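Local coordinates for protein transcriptional regulator URE2 (Saccharomyces cerevisiae, PDB 1K0B) that binds phosphorylated GATA activators and holds them in the cytoplasm, so repressing nitrogen-catabolic genes, and has glutathione-dependent peroxidase activity through its glutathione-transferase-like part, at residues B[35-40]-B[212-217]; B[116-121]-B[206-211]; B[157-162]-B[235-240]. One frame throughout, in Å; residues are numbered along the deposited sequence.

Interaction 1 (B[35-40]-B[212-217])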
ATOM      1  N   ALA B  35      -5.101  14.443   4.473  1.00 18.73           N
ATOM      2  CA  ALA B  35      -5.848  15.637   4.858  1.00 19.31           C
ATOM      3  C   ALA B  35      -7.253  15.603   4.251  1.00 18.93           C
ATOM      4  O   ALA B  35      -8.230  15.978   4.895  1.00 19.79           O
ATOM      5  CB  ALA B  35      -5.109  16.894   4.394  1.00 17.60           C
ATOM      6  N   ILE B  36      -7.348  15.149   3.008  1.00 17.59           N
ATOM      7  CA  ILE B  36      -8.633  15.075   2.337  1.00 18.04           C
ATOM      8  C   ILE B  36      -9.590  14.171   3.103  1.00 18.52           C
ATOM      9  O   ILE B  36     -10.691  14.584   3.469  1.00 17.86           O
ATOM     10  CB  ILE B  36      -8.478  14.542   0.893  1.00 17.90           C
ATOM     11  CG1 ILE B  36      -7.813  15.609   0.018  1.00 15.62           C
ATOM     12  CG2 ILE B  36      -9.836  14.113   0.343  1.00 15.72           C
ATOM     13  CD1 ILE B  36      -7.511  15.142  -1.373  1.00 16.58           C
ATOM     14  N   VAL B  37      -9.161  12.937   3.347  1.00 18.11           N
ATOM     15  CA  VAL B  37      -9.991  11.979   4.053  1.00 17.44           C
ATOM     16  C   VAL B  37     -10.323  12.489   5.448  1.00 19.31           C
ATOM     17  O   VAL B  37     -11.468  12.426   5.892  1.00 20.56           O
ATOM     18  CB  VAL B  37      -9.288  10.613   4.133  1.00 16.78           C
ATOM     19  CG1 VAL B  37     -10.109   9.640   4.964  1.00 15.46           C
ATOM     20  CG2 VAL B  37      -9.084  10.066   2.732  1.00 13.16           C
ATOM     21  N   LEU B  38      -9.318  13.023   6.124  1.00 20.82           N
ATOM     22  CA  LEU B  38      -9.486  13.560   7.467  1.00 23.14           C
ATOM     23  C   LEU B  38     -10.582  14.628   7.456  1.00 24.41           C
ATOM     24  O   LEU B  38     -11.421  14.709   8.365  1.00 24.31           O
ATOM     25  CB  LEU B  38      -8.160  14.174   7.914  1.00 22.80           C
ATOM     26  CG  LEU B  38      -7.642  13.938   9.327  1.00 24.66           C
ATOM     27  CD1 LEU B  38      -7.807  12.489   9.727  1.00 23.20           C
ATOM     28  CD2 LEU B  38      -6.177  14.348   9.372  1.00 22.63           C
ATOM     29  N   SER B  39     -10.566  15.444   6.407  1.00 25.47           N
ATOM     30  CA  SER B  39     -11.529  16.522   6.243  1.00 26.05           C
ATOM     31  C   SER B  39     -12.912  15.980   5.884  1.00 26.27           C
ATOM     32  O   SER B  39     -13.909  16.407   6.447  1.00 26.31           O
ATOM     33  CB  SER B  39     -11.031  17.483   5.161  1.00 25.87           C
ATOM     34  OG  SER B  39     -11.760  18.692   5.172  1.00 28.73           O
ATOM     35  N   GLU B  40     -12.963  15.031   4.951  1.00 27.90           N
ATOM     36  CA  GLU B  40     -14.218  14.416   4.521  1.00 29.59           C
ATOM     37  C   GLU B  40     -14.949  13.734   5.678  1.00 30.75           C
ATOM     38  O   GLU B  40     -16.177  13.659   5.690  1.00 30.17           O
ATOM     39  CB  GLU B  40     -13.952  13.388   3.408  1.00 32.17           C
ATOM     40  CG  GLU B  40     -13.702  13.985   2.018  1.00 35.47           C
ATOM     41  CD  GLU B  40     -14.981  14.470   1.334  1.00 39.18           C
ATOM     42  OE1 GLU B  40     -14.881  15.187   0.313  1.00 40.45           O
ATOM     43  OE2 GLU B  40     -16.089  14.124   1.807  1.00 40.75           O
ATOM     44  N   LEU B 212     -18.791   7.234  -3.216  1.00 32.86           N
ATOM     45  CA  LEU B 212     -17.426   7.717  -3.095  1.00 30.49           C
ATOM     46  C   LEU B 212     -16.758   7.018  -1.909  1.00 27.84           C
ATOM     47  O   LEU B 212     -17.335   6.946  -0.822  1.00 28.33           O
ATOM     48  CB  LEU B 212     -17.441   9.239  -2.879  1.00 32.22           C
ATOM     49  CG  LEU B 212     -16.151  10.071  -2.838  1.00 32.51           C
ATOM     50  CD1 LEU B 212     -16.511  11.514  -2.537  1.00 33.48           C
ATOM     51  CD2 LEU B 212     -15.212   9.567  -1.767  1.00 32.79           C
ATOM     52  N   THR B 213     -15.556   6.490  -2.112  1.00 23.67           N
ATOM     53  CA  THR B 213     -14.831   5.851  -1.011  1.00 22.63           C
ATOM     54  C   THR B 213     -13.367   6.290  -1.016  1.00 21.52           C
ATOM     55  O   THR B 213     -12.918   6.972  -1.936  1.00 22.02           O
ATOM     56  CB  THR B 213     -14.860   4.314  -1.111  1.00 21.51           C
ATOM     57  OG1 THR B 213     -14.129   3.901  -2.270  1.00 17.68           O
ATOM     58  CG2 THR B 213     -16.293   3.807  -1.200  1.00 19.34           C
ATOM     59  N   ILE B 214     -12.623   5.897   0.012  1.00 19.86           N
ATOM     60  CA  ILE B 214     -11.202   6.227   0.087  1.00 20.33           C
ATOM     61  C   ILE B 214     -10.473   5.731  -1.167  1.00 21.72           C
ATOM     62  O   ILE B 214      -9.370   6.172  -1.467  1.00 23.37           O
ATOM     63  CB  ILE B 214     -10.534   5.569   1.315  1.00 19.59           C
ATOM     64  CG1 ILE B 214     -10.830   4.061   1.319  1.00 16.79           C
ATOM     65  CG2 ILE B 214     -11.003   6.251   2.589  1.00 17.76           C
ATOM     66  CD1 ILE B 214     -10.369   3.335   2.553  1.00 14.36           C
ATOM     67  N   ALA B 215     -11.086   4.800  -1.891  1.00 22.41           N
ATOM     68  CA  ALA B 215     -10.485   4.254  -3.101  1.00 22.78           C
ATOM     69  C   ALA B 215     -10.386   5.325  -4.181  1.00 24.46           C
ATOM     70  O   ALA B 215      -9.361   5.441  -4.857  1.00 25.15           O
ATOM     71  CB  ALA B 215     -11.315   3.081  -3.611  1.00 23.43           C
ATOM     72  N   ASP B 216     -11.459   6.094  -4.347  1.00 22.81           N
ATOM     73  CA  ASP B 216     -11.490   7.156  -5.339  1.00 21.86           C
ATOM     74  C   ASP B 216     -10.634   8.323  -4.860  1.00 22.32           C
ATOM     75  O   ASP B 216      -9.770   8.815  -5.588  1.00 23.66           O
ATOM     76  CB  ASP B 216     -12.928   7.642  -5.562  1.00 20.84           C
ATOM     77  CG  ASP B 216     -13.886   6.512  -5.893  1.00 19.23           C
ATOM     78  OD1 ASP B 216     -13.814   5.959  -7.015  1.00 19.35           O
ATOM     79  OD2 ASP B 216     -14.713   6.174  -5.023  1.00 17.25           O
ATOM     80  N   LEU B 217     -10.874   8.756  -3.628  1.00 22.13           N
ATOM     81  CA  LEU B 217     -10.136   9.879  -3.056  1.00 22.99           C
ATOM     82  C   LEU B 217      -8.608   9.740  -3.064  1.00 23.42           C
ATOM     83  O   LEU B 217      -7.896  10.741  -3.197  1.00 22.53           O
ATOM     84  CB  LEU B 217     -10.613  10.131  -1.626  1.00 22.71           C
ATOM     85  CG  LEU B 217     -12.052  10.641  -1.518  1.00 24.53           C
ATOM     86  CD1 LEU B 217     -12.510  10.643  -0.060  1.00 23.31           C
ATOM     87  CD2 LEU B 217     -12.134  12.034  -2.112  1.00 24.53           C
TER

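Interaction 2 (B[116-121]-B[206-211])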
ATOM      1  N   SER B 116     -12.911  -5.421   0.416  1.00 21.87           N
ATOM      2  CA  SER B 116     -11.845  -6.054  -0.333  1.00 24.12           C
ATOM      3  C   SER B 116     -11.602  -5.338  -1.649  1.00 22.39           C
ATOM      4  O   SER B 116     -10.456  -5.118  -2.026  1.00 23.15           O
ATOM      5  CB  SER B 116     -12.168  -7.528  -0.555  1.00 28.83           C
ATOM      6  OG  SER B 116     -12.138  -8.201   0.699  1.00 35.56           O
ATOM      7  N   GLN B 117     -12.668  -4.962  -2.347  1.00 20.55           N
ATOM      8  CA  GLN B 117     -12.513  -4.237  -3.602  1.00 19.75           C
ATOM      9  C   GLN B 117     -11.851  -2.875  -3.336  1.00 19.47           C
ATOM     10  O   GLN B 117     -10.944  -2.466  -4.060  1.00 18.67           O
ATOM     11  CB  GLN B 117     -13.871  -4.045  -4.290  1.00 20.72           C
ATOM     12  CG  GLN B 117     -14.555  -5.343  -4.731  1.00 24.79           C
ATOM     13  CD  GLN B 117     -13.578  -6.352  -5.324  1.00 31.07           C
ATOM     14  OE1 GLN B 117     -12.768  -6.950  -4.606  1.00 33.61           O
ATOM     15  NE2 GLN B 117     -13.638  -6.538  -6.639  1.00 32.43           N
ATOM     16  N   ILE B 118     -12.303  -2.177  -2.297  1.00 18.86           N
ATOM     17  CA  ILE B 118     -11.722  -0.884  -1.944  1.00 18.78           C
ATOM     18  C   ILE B 118     -10.232  -1.058  -1.660  1.00 19.35           C
ATOM     19  O   ILE B 118      -9.400  -0.271  -2.119  1.00 19.66           O
ATOM     20  CB  ILE B 118     -12.405  -0.276  -0.690  1.00 19.05           C
ATOM     21  CG1 ILE B 118     -13.847   0.121  -1.026  1.00 16.18           C
ATOM     22  CG2 ILE B 118     -11.609   0.925  -0.187  1.00 15.78           C
ATOM     23  CD1 ILE B 118     -14.660   0.568   0.173  1.00 17.04           C
ATOM     24  N   ASN B 119      -9.895  -2.099  -0.909  1.00 18.28           N
ATOM     25  CA  ASN B 119      -8.505  -2.362  -0.577  1.00 18.54           C
ATOM     26  C   ASN B 119      -7.666  -2.622  -1.818  1.00 18.47           C
ATOM     27  O   ASN B 119      -6.506  -2.217  -1.889  1.00 18.60           O
ATOM     28  CB  ASN B 119      -8.400  -3.557   0.372  1.00 19.31           C
ATOM     29  CG  ASN B 119      -8.730  -3.186   1.802  1.00 20.46           C
ATOM     30  OD1 ASN B 119      -8.747  -4.036   2.682  1.00 19.87           O
ATOM     31  ND2 ASN B 119      -8.989  -1.899   2.038  1.00 20.26           N
ATOM     32  N   ALA B 120      -8.246  -3.312  -2.789  1.00 16.87           N
ATOM     33  CA  ALA B 120      -7.521  -3.604  -4.005  1.00 15.62           C
ATOM     34  C   ALA B 120      -7.059  -2.274  -4.577  1.00 16.32           C
ATOM     35  O   ALA B 120      -5.862  -2.015  -4.648  1.00 14.90           O
ATOM     36  CB  ALA B 120      -8.416  -4.336  -4.983  1.00 14.78           C
ATOM     37  N   TRP B 121      -8.016  -1.415  -4.940  1.00 17.55           N
ATOM     38  CA  TRP B 121      -7.706  -0.102  -5.504  1.00 17.62           C
ATOM     39  C   TRP B 121      -6.789   0.735  -4.618  1.00 18.24           C
ATOM     40  O   TRP B 121      -5.967   1.496  -5.124  1.00 19.63           O
ATOM     41  CB  TRP B 121      -8.991   0.685  -5.784  1.00 17.78           C
ATOM     42  CG  TRP B 121      -9.830   0.074  -6.855  1.00 18.18           C
ATOM     43  CD1 TRP B 121     -10.974  -0.655  -6.683  1.00 19.47           C
ATOM     44  CD2 TRP B 121      -9.553   0.060  -8.262  1.00 17.73           C
ATOM     45  NE1 TRP B 121     -11.421  -1.127  -7.898  1.00 19.48           N
ATOM     46  CE2 TRP B 121     -10.568  -0.704  -8.883  1.00 18.48           C
ATOM     47  CE3 TRP B 121      -8.546   0.617  -9.060  1.00 17.87           C
ATOM     48  CZ2 TRP B 121     -10.603  -0.928 -10.267  1.00 18.22           C
ATOM     49  CZ3 TRP B 121      -8.581   0.394 -10.436  1.00 18.97           C
ATOM     50  CH2 TRP B 121      -9.605  -0.373 -11.023  1.00 19.17           C
ATOM     51  N   TRP B 206     -18.183   5.799  -9.601  1.00 32.57           N
ATOM     52  CA  TRP B 206     -17.157   5.460  -8.619  1.00 29.50           C
ATOM     53  C   TRP B 206     -16.595   4.056  -8.797  1.00 27.39           C
ATOM     54  O   TRP B 206     -17.217   3.198  -9.429  1.00 26.77           O
ATOM     55  CB  TRP B 206     -17.719   5.621  -7.212  1.00 30.51           C
ATOM     56  CG  TRP B 206     -18.340   6.964  -7.009  1.00 33.22           C
ATOM     57  CD1 TRP B 206     -19.673   7.241  -6.879  1.00 33.95           C
ATOM     58  CD2 TRP B 206     -17.661   8.225  -6.960  1.00 33.13           C
ATOM     59  NE1 TRP B 206     -19.865   8.599  -6.753  1.00 33.37           N
ATOM     60  CE2 TRP B 206     -18.647   9.225  -6.801  1.00 33.00           C
ATOM     61  CE3 TRP B 206     -16.318   8.607  -7.037  1.00 33.28           C
ATOM     62  CZ2 TRP B 206     -18.330  10.583  -6.719  1.00 32.54           C
ATOM     63  CZ3 TRP B 206     -16.002   9.960  -6.955  1.00 33.48           C
ATOM     64  CH2 TRP B 206     -17.006  10.931  -6.799  1.00 33.82           C
ATOM     65  N   LEU B 207     -15.412   3.833  -8.228  1.00 24.62           N
ATOM     66  CA  LEU B 207     -14.724   2.551  -8.328  1.00 21.44           C
ATOM     67  C   LEU B 207     -15.440   1.364  -7.679  1.00 21.26           C
ATOM     68  O   LEU B 207     -15.430   0.268  -8.237  1.00 19.45           O
ATOM     69  CB  LEU B 207     -13.303   2.670  -7.762  1.00 19.45           C
ATOM     70  CG  LEU B 207     -12.335   3.543  -8.571  1.00 19.04           C
ATOM     71  CD1 LEU B 207     -10.994   3.645  -7.845  1.00 18.10           C
ATOM     72  CD2 LEU B 207     -12.147   2.958  -9.962  1.00 14.83           C
ATOM     73  N   VAL B 208     -16.037   1.557  -6.503  1.00 20.23           N
ATOM     74  CA  VAL B 208     -16.742   0.457  -5.858  1.00 22.81           C
ATOM     75  C   VAL B 208     -18.028   0.868  -5.144  1.00 25.33           C
ATOM     76  O   VAL B 208     -18.069   1.878  -4.439  1.00 25.63           O
ATOM     77  CB  VAL B 208     -15.837  -0.312  -4.829  1.00 22.01           C
ATOM     78  CG1 VAL B 208     -14.372  -0.257  -5.251  1.00 22.20           C
ATOM     79  CG2 VAL B 208     -16.031   0.242  -3.429  1.00 23.68           C
ATOM     80  N   GLY B 209     -19.074   0.070  -5.336  1.00 27.91           N
ATOM     81  CA  GLY B 209     -20.350   0.318  -4.685  1.00 32.26           C
ATOM     82  C   GLY B 209     -21.151   1.564  -5.038  1.00 35.23           C
ATOM     83  O   GLY B 209     -22.025   1.961  -4.274  1.00 36.15           O
ATOM     84  N   ASP B 210     -20.868   2.186  -6.174  1.00 36.93           N
ATOM     85  CA  ASP B 210     -21.611   3.373  -6.581  1.00 40.57           C
ATOM     86  C   ASP B 210     -21.636   4.494  -5.544  1.00 39.62           C
ATOM     87  O   ASP B 210     -22.581   5.286  -5.492  1.00 39.79           O
ATOM     88  CB  ASP B 210     -23.051   2.995  -6.948  1.00 45.57           C
ATOM     89  CG  ASP B 210     -23.121   2.058  -8.144  1.00 51.07           C
ATOM     90  OD1 ASP B 210     -24.244   1.783  -8.628  1.00 53.46           O
ATOM     91  OD2 ASP B 210     -22.049   1.598  -8.600  1.00 54.19           O
ATOM     92  N   LYS B 211     -20.604   4.555  -4.715  1.00 37.19           N
ATOM     93  CA  LYS B 211     -20.500   5.602  -3.714  1.00 35.51           C
ATOM     94  C   LYS B 211     -19.040   6.003  -3.626  1.00 35.00           C
ATOM     95  O   LYS B 211     -18.147   5.214  -3.938  1.00 35.44           O
ATOM     96  CB  LYS B 211     -20.981   5.111  -2.351  1.00 37.77           C
ATOM     97  CG  LYS B 211     -20.184   3.958  -1.782  1.00 40.29           C
ATOM     98  CD  LYS B 211     -20.655   3.600  -0.378  1.00 43.00           C
ATOM     99  CE  LYS B 211     -20.385   4.727   0.609  1.00 44.53           C
ATOM    100  NZ  LYS B 211     -20.785   4.360   2.005  1.00 44.73           N
TER
HETATM  101  O   HOH W   1     -13.698  -2.741  -8.024  1.00 33.39           O

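Interaction 3 (B[157-162]-B[235-240])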
ATOM      1  N   GLU B 157       4.554   3.467 -17.744  1.00 25.07           N
ATOM      2  CA  GLU B 157       3.858   2.753 -16.682  1.00 25.35           C
ATOM      3  C   GLU B 157       2.780   3.603 -16.024  1.00 24.60           C
ATOM      4  O   GLU B 157       1.720   3.095 -15.655  1.00 24.90           O
ATOM      5  CB  GLU B 157       4.858   2.257 -15.630  1.00 28.24           C
ATOM      6  CG  GLU B 157       4.233   1.465 -14.473  1.00 31.06           C
ATOM      7  CD  GLU B 157       3.628   0.131 -14.908  1.00 31.07           C
ATOM      8  OE1 GLU B 157       3.057  -0.567 -14.047  1.00 30.39           O
ATOM      9  OE2 GLU B 157       3.728  -0.227 -16.102  1.00 32.70           O
ATOM     10  N   VAL B 158       3.040   4.894 -15.866  1.00 23.53           N
ATOM     11  CA  VAL B 158       2.027   5.746 -15.273  1.00 22.42           C
ATOM     12  C   VAL B 158       0.830   5.835 -16.217  1.00 23.18           C
ATOM     13  O   VAL B 158      -0.310   5.918 -15.772  1.00 23.99           O
ATOM     14  CB  VAL B 158       2.557   7.164 -14.984  1.00 22.53           C
ATOM     15  CG1 VAL B 158       1.401   8.062 -14.523  1.00 21.42           C
ATOM     16  CG2 VAL B 158       3.639   7.109 -13.906  1.00 19.15           C
ATOM     17  N   ARG B 159       1.074   5.811 -17.523  1.00 23.49           N
ATOM     18  CA  ARG B 159      -0.039   5.886 -18.456  1.00 24.58           C
ATOM     19  C   ARG B 159      -0.788   4.564 -18.491  1.00 25.59           C
ATOM     20  O   ARG B 159      -2.009   4.528 -18.649  1.00 25.26           O
ATOM     21  CB  ARG B 159       0.435   6.297 -19.850  1.00 24.52           C
ATOM     22  CG  ARG B 159       0.344   7.813 -20.060  1.00 25.70           C
ATOM     23  CD  ARG B 159       0.485   8.217 -21.528  1.00 25.46           C
ATOM     24  NE  ARG B 159       1.806   8.770 -21.790  1.00 27.59           N
ATOM     25  CZ  ARG B 159       2.083  10.068 -21.840  1.00 28.17           C
ATOM     26  NH1 ARG B 159       1.121  10.966 -21.658  1.00 26.25           N
ATOM     27  NH2 ARG B 159       3.337  10.465 -22.036  1.00 27.83           N
ATOM     28  N   ARG B 160      -0.055   3.478 -18.306  1.00 26.14           N
ATOM     29  CA  ARG B 160      -0.672   2.166 -18.287  1.00 25.78           C
ATOM     30  C   ARG B 160      -1.614   2.064 -17.079  1.00 27.12           C
ATOM     31  O   ARG B 160      -2.787   1.708 -17.227  1.00 26.69           O
ATOM     32  CB  ARG B 160       0.407   1.091 -18.205  1.00 26.55           C
ATOM     33  CG  ARG B 160      -0.142  -0.310 -18.102  1.00 28.16           C
ATOM     34  CD  ARG B 160       0.928  -1.309 -17.690  1.00 27.85           C
ATOM     35  NE  ARG B 160       0.312  -2.384 -16.930  1.00 29.46           N
ATOM     36  CZ  ARG B 160       0.050  -2.332 -15.628  1.00 31.49           C
ATOM     37  NH1 ARG B 160       0.364  -1.267 -14.906  1.00 32.37           N
ATOM     38  NH2 ARG B 160      -0.568  -3.343 -15.051  1.00 35.88           N
ATOM     39  N   VAL B 161      -1.112   2.379 -15.885  1.00 26.15           N
ATOM     40  CA  VAL B 161      -1.957   2.298 -14.700  1.00 26.47           C
ATOM     41  C   VAL B 161      -3.166   3.225 -14.825  1.00 26.89           C
ATOM     42  O   VAL B 161      -4.244   2.909 -14.314  1.00 27.06           O
ATOM     43  CB  VAL B 161      -1.184   2.626 -13.380  1.00 27.86           C
ATOM     44  CG1 VAL B 161       0.055   1.759 -13.273  1.00 27.72           C
ATOM     45  CG2 VAL B 161      -0.825   4.096 -13.309  1.00 28.65           C
ATOM     46  N   TYR B 162      -3.011   4.367 -15.492  1.00 25.87           N
ATOM     47  CA  TYR B 162      -4.163   5.250 -15.650  1.00 26.51           C
ATOM     48  C   TYR B 162      -5.172   4.591 -16.581  1.00 25.83           C
ATOM     49  O   TYR B 162      -6.376   4.721 -16.387  1.00 27.91           O
ATOM     50  CB  TYR B 162      -3.770   6.633 -16.186  1.00 26.88           C
ATOM     51  CG  TYR B 162      -3.552   7.638 -15.080  1.00 25.69           C
ATOM     52  CD1 TYR B 162      -2.320   7.745 -14.446  1.00 26.30           C
ATOM     53  CD2 TYR B 162      -4.605   8.417 -14.603  1.00 27.03           C
ATOM     54  CE1 TYR B 162      -2.136   8.589 -13.361  1.00 25.76           C
ATOM     55  CE2 TYR B 162      -4.434   9.271 -13.513  1.00 25.89           C
ATOM     56  CZ  TYR B 162      -3.194   9.348 -12.895  1.00 26.72           C
ATOM     57  OH  TYR B 162      -3.008  10.163 -11.801  1.00 26.50           O
ATOM     58  N   ILE B 235      -7.524  14.899 -21.883  1.00 31.43           N
ATOM     59  CA  ILE B 235      -7.486  14.433 -23.264  1.00 30.70           C
ATOM     60  C   ILE B 235      -7.253  12.935 -23.407  1.00 31.12           C
ATOM     61  O   ILE B 235      -7.885  12.272 -24.229  1.00 32.88           O
ATOM     62  CB  ILE B 235      -6.363  15.138 -24.073  1.00 31.68           C
ATOM     63  CG1 ILE B 235      -6.656  16.636 -24.201  1.00 31.86           C
ATOM     64  CG2 ILE B 235      -6.234  14.496 -25.446  1.00 28.43           C
ATOM     65  CD1 ILE B 235      -5.543  17.415 -24.863  1.00 32.55           C
ATOM     66  N   GLU B 236      -6.337  12.399 -22.611  1.00 30.53           N
ATOM     67  CA  GLU B 236      -6.004  10.987 -22.710  1.00 27.60           C
ATOM     68  C   GLU B 236      -6.888  10.088 -21.855  1.00 26.70           C
ATOM     69  O   GLU B 236      -7.022   8.898 -22.150  1.00 23.73           O
ATOM     70  CB  GLU B 236      -4.537  10.781 -22.323  1.00 28.71           C
ATOM     71  CG  GLU B 236      -3.626  11.978 -22.614  1.00 27.75           C
ATOM     72  CD  GLU B 236      -2.177  11.710 -22.250  1.00 27.89           C
ATOM     73  OE1 GLU B 236      -1.451  12.669 -21.927  1.00 29.16           O
ATOM     74  OE2 GLU B 236      -1.757  10.536 -22.297  1.00 31.56           O
ATOM     75  N   PHE B 237      -7.490  10.649 -20.805  1.00 25.17           N
ATOM     76  CA  PHE B 237      -8.335   9.854 -19.912  1.00 24.43           C
ATOM     77  C   PHE B 237      -9.618  10.560 -19.462  1.00 23.80           C
ATOM     78  O   PHE B 237      -9.756  10.954 -18.303  1.00 23.78           O
ATOM     79  CB  PHE B 237      -7.517   9.408 -18.684  1.00 23.04           C
ATOM     80  CG  PHE B 237      -6.222   8.720 -19.037  1.00 19.50           C
ATOM     81  CD1 PHE B 237      -5.020   9.416 -19.013  1.00 19.76           C
ATOM     82  CD2 PHE B 237      -6.213   7.390 -19.440  1.00 16.53           C
ATOM     83  CE1 PHE B 237      -3.822   8.796 -19.388  1.00 19.11           C
ATOM     84  CE2 PHE B 237      -5.028   6.764 -19.816  1.00 15.96           C
ATOM     85  CZ  PHE B 237      -3.829   7.467 -19.790  1.00 16.51           C
ATOM     86  N   PRO B 238     -10.589  10.689 -20.379  1.00 24.53           N
ATOM     87  CA  PRO B 238     -11.895  11.328 -20.182  1.00 24.31           C
ATOM     88  C   PRO B 238     -12.631  10.939 -18.903  1.00 24.93           C
ATOM     89  O   PRO B 238     -13.014  11.813 -18.121  1.00 23.91           O
ATOM     90  CB  PRO B 238     -12.666  10.917 -21.435  1.00 25.45           C
ATOM     91  CG  PRO B 238     -11.596  10.847 -22.467  1.00 24.45           C
ATOM     92  CD  PRO B 238     -10.504  10.107 -21.732  1.00 25.08           C
ATOM     93  N   GLU B 239     -12.845   9.639 -18.694  1.00 25.62           N
ATOM     94  CA  GLU B 239     -13.541   9.179 -17.489  1.00 25.48           C
ATOM     95  C   GLU B 239     -12.785   9.624 -16.237  1.00 23.78           C
ATOM     96  O   GLU B 239     -13.393  10.121 -15.287  1.00 21.20           O
ATOM     97  CB  GLU B 239     -13.705   7.652 -17.484  1.00 26.30           C
ATOM     98  CG  GLU B 239     -14.650   7.091 -18.550  1.00 29.17           C
ATOM     99  CD  GLU B 239     -16.085   7.600 -18.418  1.00 31.86           C
ATOM    100  OE1 GLU B 239     -16.650   7.530 -17.305  1.00 32.85           O
ATOM    101  OE2 GLU B 239     -16.654   8.061 -19.433  1.00 33.08           O
ATOM    102  N   VAL B 240     -11.461   9.466 -16.242  1.00 22.62           N
ATOM    103  CA  VAL B 240     -10.667   9.879 -15.088  1.00 24.46           C
ATOM    104  C   VAL B 240     -10.820  11.379 -14.840  1.00 26.05           C
ATOM    105  O   VAL B 240     -10.773  11.839 -13.695  1.00 25.48           O
ATOM    106  CB  VAL B 240      -9.163   9.536 -15.262  1.00 23.40           C
ATOM    107  CG1 VAL B 240      -8.345  10.213 -14.169  1.00 20.07           C
ATOM    108  CG2 VAL B 240      -8.963   8.034 -15.182  1.00 18.71           C
TER

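Interaction 1 (B[35-40]-B[212-217])
Leu-217 packs against Ile-36 and Glu-40 at the interface between the two domains of a glutathione-transferase fold. Helix 29-40 belongs to the thioredoxin-like N-terminal domain. Segment 212-217 begins the short helix 214-217 of the helical C-terminal domain. The contact is buried, and it is apolar throughout.

The packing centres on the fork of Leu-217. Its CD2 meets Ile-36 CG2 at 4.0 Å. Its CD1 meets the aliphatic CG of Glu-40 at 4.1 Å. In Ile-36 a chi1 of -72° sets CG1 beside the backbone N, which leaves CG2 anti to that N and facing Leu-217. Next to this pair, Val-37 CG1 touches Ile-214 CG2 at 4.2 Å. The rest of the Ile-214 side chain leads away from helix 29-40, toward Ile-118 and Leu-122 of helix 112-142.

The polar groups turn to other partners. Glu-40 bends at chi2 and its OE1 forms a salt bridge with Arg-250, while Ser-39 OG is hydrogen-bonded to Ala-252 O. Both bonds tie the end of helix 29-40 to the C-terminal domain.

The start of helix 214-217 is held by a capping box between Thr-213 and Asp-216. Leu-212, just before the cap, has its CD2 against Leu-217 CD1, which fits the hydrophobic staple that goes with this box in the glutathione-transferase fold. Asp-216 is buried but well satisfied. Its OD1 accepts from Leu-207 N and Trp-243 NE1. Its OD2 uses the anti lone pair to accept from Thr-213 N, at 3.0 Å with an N-H...O angle of 163°.

Interaction 2 (B[116-121]-B[206-211])
Leu-207 lies over one face of the Trp-121 indole. Its CD2 sits 4.0 Å from the centroid of the six-membered ring, only 6° off the ring normal, a CH-pi contact. Its other methyl, CD1, lies over the same ring system nearer the root, 3.9 Å from Trp-121 CG. The two branches thus span the indole from base to benzene ring.

Val-208 adds the second half of the contact. Its CG1 is 3.7 Å from Trp-121 CD1, approaching obliquely, and also touches Gln-117 CB. Its CG2 faces Ile-118 CG1, with the two side chains crossing at about a right angle. The modelled separation there is unusually short, and the Val-208 chi1 of -30° is far from staggered, so the closeness of this pair is doubtful.

A water lies in the indole plane at its edge and accepts from Trp-121 NE1 at 2.8 Å. Its bond to Leu-207 O is weak. Leu-207 O also accepts from Arg-172 NE. After Val-208 the chain reverses in a type I' turn that ends at Lys-211.

This is packing within the helical C-terminal domain, away from the glutathione site. It joins helix 112-142 to the loop leading into helix 214-217. Trp-121 also meets Trp-85 of the second subunit edge-to-face, and its own subunit supplies Ala-168 from helix 148-177 and Ala-215 from helix 214-217.

Interaction 3 (B[157-162]-B[235-240])
Arg-159 and Glu-236 form a salt bridge at the margin of the contact. Arg-159 NH1 donates to Glu-236 OE2 at 3.0 Å, with an N-H...O angle of 144°. The acceptor uses its syn lone pair and lies at the guanidinium edge, tilted somewhat out of that plane. The guanidinium and carboxylate are nearly coplanar. A bend at chi3 of Arg-159 swings the group toward its partner, and the Glu-236 chain is extended beyond CG. Glu-236 OE1 is held by Asn-232 N, which helps fix the rotation of the carboxylate.

The Tyr-162 OH is hydrogen-bonded to Asn-223 OD1 and His-129 NE2, so this buried hydroxyl is satisfied.

Inward from the salt bridge, Phe-237 carries the packing. Its CG is anti to the carbonyl carbon (chi1 -52°), and the ring points at helix 148-177. Tyr-162 CB sits over one face, 3.8 Å from the ring centroid, a CH-pi contact. Phe-237 CZ also lies 3.6 Å from Arg-159 O. The two aromatic rings meet obliquely, their planes 40° apart. Farther along, Val-240 CG1 meets the edge of the Tyr-162 ring, 4.1 Å from CE2.

Phe-237 stands at the break between helix 233-236 and helix 238-248, where it is the N-cap residue of the second. The carboxylate of Glu-166, a turn farther along helix 148-177, accepts from the backbone N of Glu-239 and of Val-240 at the start of helix 238-248. The contact therefore pins the junction of helices 233-236 and 238-248 onto helix 148-177, whose Val-158 and Val-161 pack against helix 112-142.

From the N terminus, helix 29-40 supplies the first half of interaction 1, which closes at 212-217 after 171 intervening residues. Within that span lies interaction 2, running from helix 112-142 to the loop 206-211. Interaction 3 starts inside both spans, on helix 148-177, but closes beyond them at 235-240, so it crosses the other two. Interactions 1 and 2 touch each other. Interaction 3 stands apart, its centre about 18 Å from that of interaction 2. Interaction 1 joins the two domains, whereas interactions 2 and 3 bind the helices and loops of the C-terminal domain together.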